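Local coordinates for protein leucine aminopeptidase 1, chloroplastic (Solanum lycopersicum, PDB 5D8N) that removes N-terminal amino acids, preferably leucine, from peptides as a metal-dependent hexameric M17 aminopeptidase, also acting as a chaperone, regulating wound signalling and taking part in insect defence, at residues R217-A222 and G328-L333; A230-E235 and F351-C356; K300-D305 and R389-D394; L333-A338 and T521-V526; L498-A503 and T515-S520. The protein carries 1 engineered substitution. One frame throughout, in Å; residues are numbered along the deposited sequence. Where two conformers were deposited one is given.

Contact 1: R217-A222 and G328-L333; sequences RELVNA and GAAAVL. With MG (magnesium ion), chain H.
Ala330 offers its methyl group to two consecutive residues of the facing helix. Its CB sits 3.5 Å from Val220 CG2 and 4.1 Å from Leu219 CB, so one small side chain touches both. One turn further along helix 327-342, Leu333 continues the apolar line, its CD1 lying 4.0 Å from Leu219 CD1 where the two leucine side chains cross at about a right angle. Leu219 has CG anti to its own carbonyl carbon (chi1 -70°), which places its isobutyl end beside Leu333 while CB remains over Ala330. With alanine at the nearest point, the axes of 217-221 and 328-333 approach to 8.7 Å, running nearly antiparallel at 156°.

Next to this packing the first helix ends in a magnesium site. Val220 O, at 2.3 Å, and Ala222 O, at 2.1 Å, are adjacent ligands of the magnesium ion, and four waters complete an octahedron. One of these waters also donates to Leu219 O at 2.6 Å, so two carbonyls bind the ion directly and a third, Leu219 O, through a water. This site uses none of the residues known to bind the two catalytic magnesium ions.

Further out, Asn221 ties the helix end to Asp173, Asn513 and Ala514, and Arg217 NE bonds to Thr515 O. Helix 229-242 covers the leucines through Leu232 and Glu235, while helix 327-342 rests on strand 347-358 through Ala329 and Val332.

Contact 2: A230-E235 and F351-C356; sequences AVLAEE and FIVAAC
Leu232 of helix 229-242 sets one methyl against Val353 and Ala355 of strand 347-358, a helix-on-sheet contact in the alpha/beta catalytic domain of the M17 peptidases. The close part is small and wholly apolar. Leu232 CD2 lies 3.9 Å from Ala355 CB and 4.1 Å from Val353 CG1, touching two residues that project from the same face of the strand. Its CG is anti to the backbone N (chi1 -165°), which carries the branch away from the helix and down to the sheet. Ile280 of the adjacent strand 278-284 and Leu333 of helix 327-342 also touch Leu232, so the leucine is buried among three elements.

The other side of the helix is looser. Val231 is partly exposed, and Glu234 faces solvent, where its OE2 forms a salt bridge with Lys237 NZ one turn on.

Ala354 and Cys356 have their side chains on the reverse face of the strand, against Tyr265 of helix 263-269, so the strand is covered by helices on both faces. The Leu232 and Val353 side chains meet at about a right angle, and the CG1 that receives Leu232 CD2 is the valine branch anti to its backbone N.

Contact 3: K300-D305 and R389-D394; sequences KGLTFD and RLTLAD
Leu302 and Thr391 meet where strand 293-305 passes helix 388-401, a strand-helix contact at the metal-binding end of the central sheet of the M17 catalytic domain. Leu302 CD1 approaches both branches of the threonine, 3.6 Å from Thr391 OG1 and 3.9 Å from Thr391 CG2. The leucine's first torsion, -87°, is displaced from the usual staggered value, and CG lies anti to the carbonyl carbon. Thr391 has OG1 between its backbone N and carbonyl carbon (chi1 68°), from where the hydroxyl bonds back to Gly388 O of its own helix. It also accepts a bond of 2.8 Å from a bridging water, which in turn takes the N-H of Gly301 N at 2.9 Å; the water thereby links strand to helix beside the apolar contact.

Lys300 is a ligand of one of the enzyme's two cofactor magnesium ions, and Asp305 of both. Lys300 leaves the backbone extended, but its third torsion is 126°, well off staggered, where the side chain bends toward Asp305 and Thr412. There NZ donates to Thr412 O and makes a long salt bridge with Asp305 OD2. Arg389, predicted to belong to the active site, starts away from the strand on the first turn of the same helix. At the root of Lys300, Leu392 packs against the backbone with one methyl, CD2 lying 3.9 Å from Lys300 N.

Contact 4: L333-A338 and T521-V526; sequences LGAAKA and TLVEWV
Ala335 and Ala338 of helix 327-342 pack against Leu522 and Val523 of the C-terminal helix 519-527, an apolar helix-helix contact in the layer that covers one face of the central sheet. The two segments cross at -54° with their axes 9.3 Å apart, and all four touching residues are buried.

Val523 takes the central place. Its CG2 reaches Ala338 CB at 3.7 Å and lies 4.2 Å from Ala335 CA, so this single methyl rests between two alanines one turn apart. With CG1 anti to the backbone N (chi1 168°), CG2 is the branch left facing helix 327-342. Beside it Leu522 meets Ala335 through its CB, 4.2 Å from Ala335 CB; the side chain also packs on Ile408 and Leu410 of strand 406-411. The two alanine methyls leave room for the branched residues opposite, and the contacts between the segments are apolar.

Surrounding residues fix the C-terminal helix on its other sides. Trp525 packs on strand 406-411 and on helix 433-446, Thr521 OG1 bonds to Glu448 and Ser446, and Glu524 bonds to Tyr205 and forms a salt bridge with Arg528. Val523 also touches Tyr205 and Val209 of helix 197-221, so two other helices, 327-342 and 197-221, meet at this valine. The two helices of the contact lie in one layer over the central sheet, as expected of the layered alpha/beta fold of the M17 catalytic domain.

Contact 5: L498-A503 and T515-S520; sequences LHLDVA and TGYGVS
Tyr517 reaches from the loop before the C-terminal helix to Leu500 near the end of strand 496-501 and Val502 just beyond it. From CB the side chain departs with CG anti to the backbone N (chi1 179°), which throws the ring toward the strand. CD1 comes first, 4.0 Å from Val502 CG1. The next atom, CE1, is the main point of contact: Val502 CG1 approaches it obliquely at 3.7 Å, while Leu500 CD2 meets the same atom from the ring edge, near its plane, at 4.3 Å. At the tip, OH is hydrogen-bonded to Lys449 O, so the polar end of this buried tyrosine has a partner. Ala426 of strand 426-429 also touches the side chain.

The backbone that launches the ring is held by an ST turn, in which Tyr517 N donates to Thr515 OG1 at 3.0 Å with an angle of 153°. Gly518, with phi 111°, takes the N-cap position of helix 519-527, and its N donates to Glu448 OE2. The ST turn and the N-cap glycine here lead from the segment after the last strand of the central sheet into the C-terminal helix of the M17 catalytic domain.

From the N terminus, helix 197-221 opens contact 1 and helix 229-242 opens contact 2, before strand 293-305 opens contact 3. Helix 327-342 then closes contact 1 and at once opens contact 4, the two sharing Leu333. Strand 347-358 closes contact 2 and helix 388-401 closes contact 3, so contacts 1, 2 and 3 cross one another, and contacts 2 and 3 also cross contact 4. Contact 5 closes a loop of only 11 residues wholly within the long span of contact 4, which the C-terminal helix completes. Together they join the central sheet to the helices on both its faces.

Contact 1: R217-A222 and G328-L333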
# COMPACT_ATOMS: atom_id res chain seq x y z
N ARG A 217 0.18 35.56 -3.42
CA ARG A 217 -0.59 34.65 -4.26
C ARG A 217 0.11 34.39 -5.58
O ARG A 217 0.25 33.22 -6.00
CB ARG A 217 -1.96 35.24 -4.58
CG ARG A 217 -2.85 35.34 -3.35
CD ARG A 217 -4.26 35.71 -3.71
NE ARG A 217 -5.08 35.78 -2.51
CZ ARG A 217 -6.37 36.10 -2.51
NH1 ARG A 217 -6.97 36.34 -3.67
NH2 ARG A 217 -7.00 36.35 -1.37
N GLU A 218 0.61 35.45 -6.21
CA GLU A 218 1.30 35.28 -7.49
C GLU A 218 2.57 34.44 -7.40
O GLU A 218 2.80 33.57 -8.24
CB GLU A 218 1.62 36.64 -8.10
CG GLU A 218 0.39 37.34 -8.66
CD GLU A 218 0.73 38.68 -9.29
OE1 GLU A 218 1.69 39.33 -8.82
OE2 GLU A 218 -0.02 39.12 -10.20
N LEU A 219 3.30 34.62 -6.31
CA LEU A 219 4.55 33.88 -6.16
C LEU A 219 4.27 32.39 -6.00
O LEU A 219 5.01 31.56 -6.50
CB LEU A 219 5.35 34.42 -4.98
CG LEU A 219 5.92 35.81 -5.20
CD1 LEU A 219 6.56 36.31 -3.91
CD2 LEU A 219 6.95 35.81 -6.32
N VAL A 220 3.18 32.06 -5.32
CA VAL A 220 2.80 30.67 -5.08
C VAL A 220 2.10 30.08 -6.30
O VAL A 220 2.36 28.96 -6.65
CB VAL A 220 1.89 30.56 -3.83
CG1 VAL A 220 1.45 29.12 -3.62
CG2 VAL A 220 2.62 31.05 -2.59
N ASN A 221 1.12 30.76 -6.87
CA ASN A 221 0.48 30.26 -8.07
C ASN A 221 1.48 29.87 -9.15
O ASN A 221 1.21 28.99 -9.94
CB ASN A 221 -0.46 31.32 -8.64
CG ASN A 221 -1.77 31.42 -7.90
OD1 ASN A 221 -2.14 30.57 -7.10
ND2 ASN A 221 -2.47 32.51 -8.13
N ALA A 222 2.52 30.68 -9.34
CA ALA A 222 3.45 30.44 -10.42
C ALA A 222 4.14 29.10 -10.15
O ALA A 222 4.52 28.80 -9.02
CB ALA A 222 4.46 31.57 -10.49
N GLY A 328 5.57 30.14 2.58
CA GLY A 328 6.20 30.85 3.66
C GLY A 328 6.99 32.02 3.11
O GLY A 328 6.87 33.15 3.58
N ALA A 329 7.84 31.74 2.13
CA ALA A 329 8.59 32.80 1.48
C ALA A 329 7.65 33.85 0.92
O ALA A 329 7.94 35.05 0.91
CB ALA A 329 9.46 32.24 0.38
N ALA A 330 6.58 33.38 0.30
CA ALA A 330 5.63 34.31 -0.32
C ALA A 330 5.02 35.26 0.70
O ALA A 330 4.82 36.44 0.41
CB ALA A 330 4.55 33.52 -1.03
N ALA A 331 4.72 34.75 1.89
CA ALA A 331 4.12 35.59 2.92
C ALA A 331 5.15 36.60 3.41
O ALA A 331 4.84 37.77 3.64
CB ALA A 331 3.61 34.75 4.08
N VAL A 332 6.39 36.16 3.50
CA VAL A 332 7.46 37.07 3.92
C VAL A 332 7.69 38.20 2.92
O VAL A 332 7.79 39.37 3.28
CB VAL A 332 8.74 36.28 4.23
CG1 VAL A 332 9.94 37.18 4.38
CG2 VAL A 332 8.53 35.47 5.51
N LEU A 333 7.79 37.86 1.64
CA LEU A 333 8.00 38.91 0.62
C LEU A 333 6.78 39.81 0.46
O LEU A 333 6.90 41.02 0.29
CB LEU A 333 8.38 38.27 -0.71
CG LEU A 333 9.74 37.57 -0.66
CD1 LEU A 333 10.02 36.91 -1.99
CD2 LEU A 333 10.90 38.50 -0.35
MG MG H . 4.09 27.66 -7.32
O HOH W 1 5.73 29.06 -6.50
O HOH W 2 2.52 26.22 -7.84
O HOH W 3 5.78 26.28 -7.57
O HOH W 4 4.16 26.94 -5.28

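Contact 2: A230-E235 and F351-C356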
# COMPACT_ATOMS: atom_id res chain seq x y z
N ALA A 230 16.44 32.12 -8.65
CA ALA A 230 16.94 33.35 -9.27
C ALA A 230 15.81 34.34 -9.53
O ALA A 230 15.92 35.50 -9.14
CB ALA A 230 17.63 33.04 -10.59
N VAL A 231 14.65 33.84 -9.96
CA VAL A 231 13.48 34.71 -10.11
C VAL A 231 12.91 35.22 -8.80
O VAL A 231 12.61 36.41 -8.65
CB VAL A 231 12.36 34.04 -10.93
CG1 VAL A 231 11.09 34.89 -10.93
CG2 VAL A 231 12.85 33.85 -12.36
N LEU A 232 12.91 34.36 -7.79
CA LEU A 232 12.52 34.83 -6.45
C LEU A 232 13.46 35.94 -5.96
O LEU A 232 13.03 36.94 -5.38
CB LEU A 232 12.51 33.67 -5.47
CG LEU A 232 11.80 33.90 -4.15
CD1 LEU A 232 10.34 34.24 -4.41
CD2 LEU A 232 11.83 32.64 -3.28
N ALA A 233 14.76 35.78 -6.18
CA ALA A 233 15.70 36.83 -5.80
C ALA A 233 15.45 38.13 -6.55
O ALA A 233 15.54 39.22 -5.97
CB ALA A 233 17.13 36.39 -6.04
N GLU A 234 15.09 38.03 -7.83
CA GLU A 234 14.74 39.22 -8.61
C GLU A 234 13.49 39.91 -8.08
O GLU A 234 13.43 41.14 -8.05
CB GLU A 234 14.54 38.92 -10.09
CG GLU A 234 15.82 38.60 -10.84
CD GLU A 234 16.85 39.72 -10.84
OE1 GLU A 234 16.46 40.92 -10.84
OE2 GLU A 234 18.06 39.37 -10.79
N GLU A 235 12.51 39.14 -7.65
CA GLU A 235 11.34 39.72 -7.03
C GLU A 235 11.75 40.50 -5.77
O GLU A 235 11.19 41.56 -5.46
CB GLU A 235 10.26 38.68 -6.70
CG GLU A 235 9.66 37.99 -7.92
CD GLU A 235 8.70 38.84 -8.74
OE1 GLU A 235 8.15 39.86 -8.26
OE2 GLU A 235 8.51 38.48 -9.92
N PHE A 351 13.92 40.51 6.34
CA PHE A 351 13.17 39.49 5.62
C PHE A 351 14.15 38.51 4.99
O PHE A 351 15.00 38.90 4.18
CB PHE A 351 12.31 40.11 4.52
CG PHE A 351 11.46 41.26 4.96
CD1 PHE A 351 12.02 42.53 5.14
CD2 PHE A 351 10.13 41.08 5.25
CE1 PHE A 351 11.21 43.59 5.51
CE2 PHE A 351 9.34 42.12 5.72
CZ PHE A 351 9.87 43.38 5.85
N ILE A 352 14.07 37.24 5.38
CA ILE A 352 15.10 36.25 5.05
C ILE A 352 14.52 34.98 4.44
O ILE A 352 13.59 34.41 4.99
CB ILE A 352 15.90 35.92 6.31
CG1 ILE A 352 16.72 37.15 6.74
CG2 ILE A 352 16.83 34.75 6.07
CD1 ILE A 352 17.13 37.12 8.18
N VAL A 353 14.97 34.65 3.23
CA VAL A 353 14.55 33.45 2.52
C VAL A 353 15.75 32.73 1.91
O VAL A 353 16.44 33.29 1.05
CB VAL A 353 13.58 33.78 1.38
CG1 VAL A 353 13.23 32.51 0.62
CG2 VAL A 353 12.30 34.40 1.93
N ALA A 354 16.00 31.51 2.36
CA ALA A 354 17.02 30.67 1.75
C ALA A 354 16.42 29.87 0.60
O ALA A 354 15.80 28.80 0.81
CB ALA A 354 17.62 29.74 2.79
N ALA A 355 16.49 30.45 -0.59
CA ALA A 355 15.76 29.93 -1.73
C ALA A 355 16.59 28.90 -2.52
O ALA A 355 17.79 29.07 -2.75
CB ALA A 355 15.36 31.07 -2.65
N CYS A 356 15.95 27.81 -2.87
CA CYS A 356 16.55 26.76 -3.67
C CYS A 356 15.42 25.87 -4.19
O CYS A 356 14.27 26.02 -3.80
CB CYS A 356 17.53 25.92 -2.85
SG CYS A 356 16.79 25.09 -1.42

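Contact 3: K300-D305 and R389-D394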
# COMPACT_ATOMS: atom_id res chain seq x y z
N LYS A 300 10.33 29.83 4.48
CA LYS A 300 10.80 28.68 3.72
C LYS A 300 10.64 28.95 2.22
O LYS A 300 9.57 29.28 1.74
CB LYS A 300 10.04 27.42 4.11
CG LYS A 300 10.45 26.20 3.32
CD LYS A 300 9.76 24.95 3.83
CE LYS A 300 9.06 24.27 2.67
NZ LYS A 300 8.90 22.84 2.91
N GLY A 301 11.71 28.76 1.47
CA GLY A 301 11.73 29.11 0.05
C GLY A 301 12.26 28.02 -0.85
O GLY A 301 13.06 28.24 -1.76
N LEU A 302 11.71 26.83 -0.71
CA LEU A 302 11.86 25.80 -1.73
C LEU A 302 10.85 26.09 -2.83
O LEU A 302 9.63 25.95 -2.64
CB LEU A 302 11.63 24.42 -1.12
CG LEU A 302 12.90 23.80 -0.52
CD1 LEU A 302 13.34 24.62 0.67
CD2 LEU A 302 12.61 22.37 -0.08
N THR A 303 11.39 26.50 -3.98
CA THR A 303 10.58 26.87 -5.11
C THR A 303 9.98 25.63 -5.77
O THR A 303 8.87 25.64 -6.31
CB THR A 303 11.41 27.65 -6.16
OG1 THR A 303 12.52 26.87 -6.61
CG2 THR A 303 11.91 28.94 -5.57
N PHE A 304 10.64 24.51 -5.52
CA PHE A 304 10.05 23.19 -5.71
C PHE A 304 10.63 22.23 -4.67
O PHE A 304 11.85 22.19 -4.43
CB PHE A 304 10.37 22.65 -7.12
CG PHE A 304 9.88 21.25 -7.36
CD1 PHE A 304 8.54 20.98 -7.51
CD2 PHE A 304 10.77 20.19 -7.32
CE1 PHE A 304 8.08 19.68 -7.57
CE2 PHE A 304 10.32 18.89 -7.40
CZ PHE A 304 8.97 18.62 -7.51
N ASP A 305 9.76 21.38 -4.15
CA ASP A 305 10.15 20.35 -3.19
C ASP A 305 9.86 18.93 -3.69
O ASP A 305 8.70 18.52 -3.76
CB ASP A 305 9.45 20.59 -1.87
CG ASP A 305 10.09 19.84 -0.72
OD1 ASP A 305 10.86 18.89 -1.01
OD2 ASP A 305 9.83 20.24 0.44
N ARG A 389 13.29 21.93 6.30
CA ARG A 389 13.74 22.34 7.61
C ARG A 389 15.23 22.50 7.65
O ARG A 389 15.71 23.31 8.44
CB ARG A 389 13.28 21.37 8.69
CG ARG A 389 13.79 19.95 8.50
CD ARG A 389 13.09 19.00 9.45
NE ARG A 389 11.70 18.83 9.07
CZ ARG A 389 10.80 18.12 9.75
NH1 ARG A 389 11.11 17.57 10.92
NH2 ARG A 389 9.56 18.06 9.33
N LEU A 390 15.97 21.81 6.78
CA LEU A 390 17.41 21.99 6.72
C LEU A 390 17.75 23.41 6.26
O LEU A 390 18.70 24.02 6.74
CB LEU A 390 18.11 20.98 5.82
CG LEU A 390 18.52 19.60 6.37
CD1 LEU A 390 17.37 18.96 7.13
CD2 LEU A 390 18.97 18.69 5.24
N THR A 391 17.05 23.88 5.23
CA THR A 391 17.30 25.21 4.73
C THR A 391 16.95 26.24 5.80
O THR A 391 17.63 27.26 5.96
CB THR A 391 16.55 25.51 3.42
OG1 THR A 391 15.13 25.58 3.64
CG2 THR A 391 16.86 24.45 2.40
N LEU A 392 15.87 25.97 6.52
CA LEU A 392 15.48 26.88 7.60
C LEU A 392 16.49 26.93 8.73
O LEU A 392 16.65 27.97 9.38
CB LEU A 392 14.12 26.50 8.17
CG LEU A 392 12.92 26.83 7.28
CD1 LEU A 392 11.70 26.14 7.84
CD2 LEU A 392 12.70 28.34 7.24
N ALA A 393 17.16 25.82 9.00
CA ALA A 393 18.19 25.81 10.02
C ALA A 393 19.24 26.92 9.81
O ALA A 393 19.50 27.74 10.69
CB ALA A 393 18.85 24.45 10.05
N ASP A 394 19.78 26.99 8.61
CA ASP A 394 20.74 28.01 8.25
C ASP A 394 20.15 29.43 8.14
O ASP A 394 20.80 30.42 8.51
CB ASP A 394 21.48 27.61 6.98
CG ASP A 394 22.56 26.54 7.25
OD1 ASP A 394 23.24 26.68 8.30
OD2 ASP A 394 22.75 25.64 6.39
O HOH W 5 14.26 28.07 2.73

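Contact 4: L333-A338 and T521-V526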
# COMPACT_ATOMS: atom_id res chain seq x y z
N LEU A 333 7.79 37.86 1.64
CA LEU A 333 8.00 38.91 0.62
C LEU A 333 6.78 39.81 0.46
O LEU A 333 6.90 41.02 0.29
CB LEU A 333 8.38 38.27 -0.71
CG LEU A 333 9.74 37.57 -0.66
CD1 LEU A 333 10.02 36.91 -1.99
CD2 LEU A 333 10.90 38.50 -0.35
N GLY A 334 5.60 39.22 0.60
CA GLY A 334 4.36 39.99 0.64
C GLY A 334 4.33 40.99 1.78
O GLY A 334 3.96 42.15 1.60
N ALA A 335 4.83 40.58 2.93
CA ALA A 335 4.92 41.49 4.05
C ALA A 335 5.86 42.66 3.74
O ALA A 335 5.60 43.79 4.14
CB ALA A 335 5.35 40.76 5.31
N ALA A 336 6.97 42.37 3.07
CA ALA A 336 7.94 43.40 2.73
C ALA A 336 7.32 44.43 1.80
O ALA A 336 7.54 45.62 1.96
CB ALA A 336 9.17 42.81 2.07
N LYS A 337 6.61 43.94 0.79
CA LYS A 337 5.89 44.78 -0.13
C LYS A 337 4.90 45.71 0.57
O LYS A 337 4.86 46.92 0.31
CB LYS A 337 5.21 43.89 -1.17
CG LYS A 337 4.25 44.60 -2.11
CD LYS A 337 4.98 45.45 -3.11
CE LYS A 337 4.01 45.99 -4.15
NZ LYS A 337 4.70 47.08 -4.92
N ALA A 338 4.13 45.17 1.50
CA ALA A 338 3.24 45.98 2.29
C ALA A 338 4.00 47.04 3.11
O ALA A 338 3.64 48.22 3.12
CB ALA A 338 2.37 45.11 3.19
N THR A 521 -1.24 39.04 8.82
CA THR A 521 -0.87 38.81 10.20
C THR A 521 0.55 39.33 10.50
O THR A 521 0.79 39.99 11.53
CB THR A 521 -1.00 37.32 10.59
OG1 THR A 521 -2.37 36.90 10.42
CG2 THR A 521 -0.59 37.06 12.01
N LEU A 522 1.49 39.06 9.61
CA LEU A 522 2.84 39.55 9.81
C LEU A 522 2.90 41.08 9.85
O LEU A 522 3.65 41.66 10.65
CB LEU A 522 3.78 39.02 8.74
CG LEU A 522 4.00 37.49 8.74
CD1 LEU A 522 4.92 37.09 7.61
CD2 LEU A 522 4.47 36.94 10.07
N VAL A 523 2.18 41.72 8.95
CA VAL A 523 2.13 43.17 8.93
C VAL A 523 1.59 43.68 10.27
O VAL A 523 2.16 44.63 10.85
CB VAL A 523 1.32 43.72 7.75
CG1 VAL A 523 1.05 45.22 7.92
CG2 VAL A 523 2.06 43.45 6.45
N GLU A 524 0.47 43.12 10.71
CA GLU A 524 -0.10 43.54 11.99
C GLU A 524 0.91 43.34 13.10
O GLU A 524 1.02 44.16 14.00
CB GLU A 524 -1.39 42.80 12.33
CG GLU A 524 -2.60 43.26 11.52
CD GLU A 524 -3.04 44.70 11.83
OE1 GLU A 524 -2.81 45.18 12.96
OE2 GLU A 524 -3.74 45.27 10.97
N TRP A 525 1.61 42.21 13.08
CA TRP A 525 2.56 41.94 14.15
C TRP A 525 3.69 42.97 14.17
O TRP A 525 4.12 43.43 15.22
CB TRP A 525 3.14 40.53 13.98
CG TRP A 525 4.19 40.19 15.00
CD1 TRP A 525 4.00 39.95 16.33
CD2 TRP A 525 5.60 40.13 14.78
NE1 TRP A 525 5.18 39.58 16.92
CE2 TRP A 525 6.19 39.74 16.01
CE3 TRP A 525 6.41 40.21 13.64
CZ2 TRP A 525 7.55 39.46 16.13
CZ3 TRP A 525 7.77 39.97 13.76
CH2 TRP A 525 8.32 39.56 15.00
N VAL A 526 4.26 43.26 13.00
CA VAL A 526 5.31 44.28 12.91
C VAL A 526 4.83 45.63 13.44
O VAL A 526 5.54 46.28 14.21
CB VAL A 526 5.82 44.45 11.45
CG1 VAL A 526 6.70 45.67 11.29
CG2 VAL A 526 6.59 43.20 11.05

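Contact 5: L498-A503 and T515-S520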
# COMPACT_ATOMS: atom_id res chain seq x y z
N LEU A 498 9.12 32.31 17.14
CA LEU A 498 7.93 31.53 16.86
C LEU A 498 7.94 30.96 15.44
O LEU A 498 8.24 31.65 14.47
CB LEU A 498 6.68 32.37 17.06
CG LEU A 498 5.31 31.70 16.86
CD1 LEU A 498 4.33 32.38 17.79
CD2 LEU A 498 4.81 31.81 15.44
N HIS A 499 7.49 29.71 15.36
CA HIS A 499 7.44 28.97 14.10
C HIS A 499 5.97 28.76 13.73
O HIS A 499 5.18 28.26 14.54
CB HIS A 499 8.12 27.61 14.28
CG HIS A 499 7.72 26.58 13.27
ND1 HIS A 499 7.98 26.72 11.93
CD2 HIS A 499 7.19 25.34 13.43
CE1 HIS A 499 7.58 25.63 11.29
NE2 HIS A 499 7.10 24.78 12.18
N LEU A 500 5.63 29.13 12.51
CA LEU A 500 4.27 28.98 12.02
C LEU A 500 4.22 27.99 10.87
O LEU A 500 4.80 28.22 9.80
CB LEU A 500 3.74 30.35 11.62
CG LEU A 500 2.22 30.51 11.57
CD1 LEU A 500 1.58 30.33 12.94
CD2 LEU A 500 1.82 31.86 10.98
N ASP A 501 3.62 26.83 11.14
CA ASP A 501 3.47 25.76 10.15
C ASP A 501 2.18 26.02 9.36
O ASP A 501 1.06 25.74 9.83
CB ASP A 501 3.46 24.38 10.84
CG ASP A 501 3.71 23.20 9.88
OD1 ASP A 501 3.62 23.38 8.65
OD2 ASP A 501 4.02 22.08 10.37
N VAL A 502 2.36 26.50 8.14
CA VAL A 502 1.27 27.02 7.31
C VAL A 502 0.98 26.10 6.11
O VAL A 502 0.39 26.53 5.13
CB VAL A 502 1.61 28.42 6.76
CG1 VAL A 502 1.79 29.41 7.90
CG2 VAL A 502 2.87 28.43 5.90
N ALA A 503 1.33 24.83 6.21
CA ALA A 503 1.04 23.87 5.16
C ALA A 503 -0.38 23.93 4.63
O ALA A 503 -0.59 23.78 3.43
CB ALA A 503 1.36 22.46 5.61
N THR A 515 -3.45 31.62 -1.47
CA THR A 515 -4.19 32.59 -0.67
C THR A 515 -3.39 33.82 -0.32
O THR A 515 -3.98 34.85 0.00
CB THR A 515 -4.69 31.97 0.66
OG1 THR A 515 -3.58 31.48 1.37
CG2 THR A 515 -5.67 30.81 0.40
N GLY A 516 -2.08 33.68 -0.21
CA GLY A 516 -1.23 34.71 0.37
C GLY A 516 -1.42 34.81 1.87
O GLY A 516 -1.13 35.85 2.48
N TYR A 517 -1.89 33.71 2.47
CA TYR A 517 -1.95 33.59 3.91
C TYR A 517 -0.65 34.02 4.57
O TYR A 517 0.42 33.55 4.21
CB TYR A 517 -2.30 32.16 4.33
CG TYR A 517 -2.36 31.96 5.82
CD1 TYR A 517 -1.22 31.66 6.55
CD2 TYR A 517 -3.57 32.00 6.49
CE1 TYR A 517 -1.26 31.58 7.93
CE2 TYR A 517 -3.64 31.76 7.85
CZ TYR A 517 -2.48 31.62 8.58
OH TYR A 517 -2.57 31.40 9.94
N GLY A 518 -0.79 34.77 5.65
CA GLY A 518 0.32 35.14 6.51
C GLY A 518 0.63 36.63 6.41
O GLY A 518 1.15 37.21 7.37
N VAL A 519 0.49 37.20 5.21
CA VAL A 519 0.96 38.57 4.98
C VAL A 519 0.29 39.49 5.97
O VAL A 519 0.95 40.26 6.66
CB VAL A 519 0.68 39.04 3.54
CG1 VAL A 519 0.99 40.50 3.38
CG2 VAL A 519 1.50 38.24 2.55
N SER A 520 -1.03 39.44 6.04
CA SER A 520 -1.74 40.41 6.88
C SER A 520 -1.37 40.27 8.34
O SER A 520 -1.26 41.26 9.06
CB SER A 520 -3.27 40.32 6.68
OG SER A 520 -3.71 39.00 6.97